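Phospholipase A1 (Streptomyces albidoflavus, PDB 4HYQ) hydrolyses glycerophospholipids at the sn-1 ester bond, as a phospholipase A1 of the GDSL-like lipase family in the SGNH hydrolase clan. Local coordinates at residues A[103-106]-A[107-111]; A[154-157]-A[158-162]. One frame throughout, in Å; residues are numbered along the deposited sequence.

Contact 1 is two turns in the middle of helix 99-115, and contact 2 is the capped start of helix 158-181. Their centres lie about 15 Å apart. They touch where Ile-103 CD1 packs at 3.8 Å on Gly-159 O. Further along, Val-106 and Lys-110 of contact 1 meet Ala-167 of helix 158-181, so the two helices pack beside each other. Glu-99 and Cys-102, from the first turn of helix 99-115, touch Glu-160 of contact 2. The centres of contacts 1 and 2 are about 19 and 21 Å from the centre of the chain. Contact 1 is local, within a helix, and contact 2 is a helix cap; the helices that carry them lie outside the five-stranded parallel sheet.

Contact 1 of 2, residues A[103-106]-A[107-111]; sequences IARV and NTAKA
Four backbone hydrogen bonds of the i to i+4 kind join residues 103-106 to 107-110. Asn-107 N donates to Ile-103 O at 2.8 Å. Thr-108 N reaches Ala-104 O, and Ala-109 N reaches Arg-105 O. Lys-110 N donates to Val-106 O at 2.9 Å. Thr-108 OG1 adds a weak bond of 3.4 Å to Ala-104 O, so this carbonyl receives two donors from one residue. The hydroxyl can reach back because OG1 lies beside its own backbone N (chi1 -69°).

The van der Waals contacts between side chains follow. The Val-106 CG1 methyl lies against the Lys-110 chain, 3.7 Å from CD, and both residues touch Ala-167 of helix 158-181. Next to them, Ile-103 and Asn-107 run side by side, with Ile-103 CG2 3.6 Å from Asn-107 ND2. The segment is the middle of helix 99-115, which packs between helix 158-181 and helix 87-96, with Ala-109 resting on Phe-87 and Val-90 of the latter, in this enzyme of the SGNH-hydrolase clan, whose helices flank a parallel sheet.

The charged contact is made by Arg-105. Its CG stands opposite the backbone N (chi1 -177°), and a bend at chi2 (71°) carries the guanidinium along the helix toward the next turn. There NH1 comes within 3.9 Å of Ala-109 CB and 4.1 Å of Thr-108 CG2. These are packing contacts. The charge itself is met on helix 87-96, where NE forms a salt bridge with Asp-89, which probably helps fix the rotation of the guanidinium.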
# COMPACT_ATOMS: atom_id res chain seq x y z
N ILE A 103 -8.00 20.54 -0.45
CA ILE A 103 -6.86 20.94 0.37
C ILE A 103 -7.13 20.79 1.85
O ILE A 103 -6.30 20.25 2.60
CB ILE A 103 -6.46 22.41 0.11
CG1 ILE A 103 -6.15 22.61 -1.37
CG2 ILE A 103 -5.29 22.80 0.99
CD1 ILE A 103 -5.15 21.64 -1.95
N ALA A 104 -8.29 21.27 2.28
CA ALA A 104 -8.68 21.19 3.67
C ALA A 104 -8.74 19.73 4.12
O ALA A 104 -8.24 19.39 5.20
CB ALA A 104 -10.04 21.85 3.87
N ARG A 105 -9.36 18.87 3.31
CA ARG A 105 -9.45 17.46 3.68
C ARG A 105 -8.07 16.80 3.71
O ARG A 105 -7.78 15.98 4.59
CB ARG A 105 -10.36 16.71 2.70
CG ARG A 105 -10.56 15.26 3.06
CD ARG A 105 -11.43 15.11 4.30
NE ARG A 105 -11.51 13.74 4.79
CZ ARG A 105 -10.53 13.11 5.44
NH1 ARG A 105 -9.38 13.74 5.68
NH2 ARG A 105 -10.71 11.87 5.88
N VAL A 106 -7.22 17.15 2.75
CA VAL A 106 -5.87 16.60 2.71
C VAL A 106 -5.14 17.02 3.98
O VAL A 106 -4.44 16.22 4.60
CB VAL A 106 -5.05 17.14 1.51
CG1 VAL A 106 -3.58 16.82 1.71
CG2 VAL A 106 -5.53 16.51 0.20
N ASN A 107 -5.29 18.28 4.37
CA ASN A 107 -4.60 18.76 5.57
C ASN A 107 -5.03 18.06 6.84
O ASN A 107 -4.22 17.83 7.74
CB ASN A 107 -4.76 20.28 5.71
CG ASN A 107 -3.95 21.05 4.69
OD1 ASN A 107 -2.99 20.52 4.13
ND2 ASN A 107 -4.31 22.30 4.46
N THR A 108 -6.31 17.71 6.92
CA THR A 108 -6.81 17.00 8.08
C THR A 108 -6.17 15.60 8.10
O THR A 108 -5.82 15.09 9.17
CB THR A 108 -8.35 16.87 8.05
OG1 THR A 108 -8.94 18.16 8.25
CG2 THR A 108 -8.84 15.94 9.14
N ALA A 109 -6.02 15.00 6.92
CA ALA A 109 -5.40 13.68 6.82
C ALA A 109 -3.92 13.76 7.22
O ALA A 109 -3.43 12.91 7.97
CB ALA A 109 -5.52 13.15 5.38
N LYS A 110 -3.22 14.78 6.74
CA LYS A 110 -1.81 14.94 7.07
C LYS A 110 -1.62 15.12 8.58
O LYS A 110 -0.65 14.62 9.14
CB LYS A 110 -1.21 16.13 6.32
CG LYS A 110 -1.18 15.90 4.81
CD LYS A 110 -0.70 17.12 4.06
CE LYS A 110 0.79 17.31 4.21
NZ LYS A 110 1.24 18.51 3.46
N ALA A 111 -2.56 15.81 9.23
CA ALA A 111 -2.43 16.02 10.68
C ALA A 111 -2.55 14.69 11.41
O ALA A 111 -1.87 14.47 12.41
CB ALA A 111 -3.50 16.99 11.18

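Contact 2 of 2, residues A[154-157]-A[158-162]; sequences AGLT and EGERT
Thr-157 OG1 stands between its own backbone N and carbonyl carbon (chi1 70°), which turns it to the first turn of the helix. Glu-160 has CG beside its own N (chi1 -69°) and runs back toward Thr-157. Glu-160 N donates to Thr-157 OG1 at 3.2 Å. In return, Thr-157 N donates to Glu-160 OE1 at 3.1 Å. That bond is nearly straight, 174°, and uses the anti lone pair. This is a capping box, with Thr-157 as N-cap of helix 158-181. Thr-157 OG1 also bonds Glu-99 on helix 99-115. Leu-156 crosses Glu-160 at about a right angle, its CB 3.7 Å from OE1.

Arg-161 folds back over the incoming loop. Its NE donates to Leu-156 O at 3.2 Å, from above the carbonyl plane. A weak, bent bond joins NE to Gly-155 O. The backbone N of Arg-161 bonds Thr-157 O at 2.9 Å. A leucine in its place would probably leave the carbonyls of Gly-155 and Leu-156 without their guanidinium donors and the loop less firmly tied to the helix. The Arg-161 side chain also touches Tyr-146, Leu-148 and Cys-152 of nearby loops.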
# COMPACT_ATOMS: atom_id res chain seq x y z
N ALA A 154 -8.60 15.03 -16.57
CA ALA A 154 -9.19 14.25 -15.48
C ALA A 154 -8.24 14.10 -14.28
O ALA A 154 -8.66 13.73 -13.18
CB ALA A 154 -9.62 12.87 -15.98
N GLY A 155 -6.96 14.40 -14.51
CA GLY A 155 -5.96 14.30 -13.47
C GLY A 155 -6.01 15.27 -12.29
O GLY A 155 -5.03 15.34 -11.55
N LEU A 156 -7.12 15.99 -12.14
CA LEU A 156 -7.30 16.98 -11.05
C LEU A 156 -6.55 18.26 -11.33
O LEU A 156 -5.80 18.35 -12.32
CB LEU A 156 -6.82 16.40 -9.72
CG LEU A 156 -7.59 15.18 -9.20
CD1 LEU A 156 -7.93 15.39 -7.74
CD2 LEU A 156 -8.88 15.00 -10.03
N THR A 157 -6.72 19.27 -10.47
CA THR A 157 -5.98 20.50 -10.70
C THR A 157 -4.57 20.28 -10.15
O THR A 157 -4.33 19.39 -9.32
CB THR A 157 -6.63 21.71 -9.98
OG1 THR A 157 -6.45 21.57 -8.56
CG2 THR A 157 -8.13 21.75 -10.31
N GLU A 158 -3.64 21.11 -10.62
CA GLU A 158 -2.27 21.05 -10.19
C GLU A 158 -2.18 21.20 -8.68
O GLU A 158 -1.45 20.47 -8.01
CB GLU A 158 -1.45 22.15 -10.87
CG GLU A 158 -0.05 22.37 -10.28
CD GLU A 158 0.73 23.47 -10.99
OE1 GLU A 158 1.06 23.29 -12.19
OE2 GLU A 158 1.01 24.51 -10.37
N GLY A 159 -2.93 22.16 -8.14
CA GLY A 159 -2.91 22.38 -6.71
C GLY A 159 -3.34 21.15 -5.93
O GLY A 159 -2.78 20.87 -4.87
N GLU A 160 -4.32 20.43 -6.45
CA GLU A 160 -4.82 19.22 -5.78
C GLU A 160 -3.81 18.09 -5.90
O GLU A 160 -3.56 17.36 -4.93
CB GLU A 160 -6.17 18.80 -6.37
CG GLU A 160 -7.30 19.77 -6.04
CD GLU A 160 -8.61 19.43 -6.74
OE1 GLU A 160 -8.58 19.18 -7.96
OE2 GLU A 160 -9.66 19.44 -6.08
N ARG A 161 -3.21 17.95 -7.08
CA ARG A 161 -2.20 16.91 -7.29
C ARG A 161 -1.01 17.14 -6.38
O ARG A 161 -0.44 16.21 -5.83
CB ARG A 161 -1.71 16.93 -8.73
CG ARG A 161 -2.73 16.48 -9.72
CD ARG A 161 -2.06 16.43 -11.06
NE ARG A 161 -2.99 16.82 -12.11
CZ ARG A 161 -2.62 17.06 -13.36
NH1 ARG A 161 -1.35 16.94 -13.72
NH2 ARG A 161 -3.54 17.41 -14.25
N THR A 162 -0.62 18.41 -6.23
CA THR A 162 0.50 18.77 -5.38
C THR A 162 0.23 18.42 -3.93
O THR A 162 1.08 17.89 -3.21
CB THR A 162 0.80 20.27 -5.50
OG1 THR A 162 1.23 20.55 -6.83
CG2 THR A 162 1.85 20.68 -4.51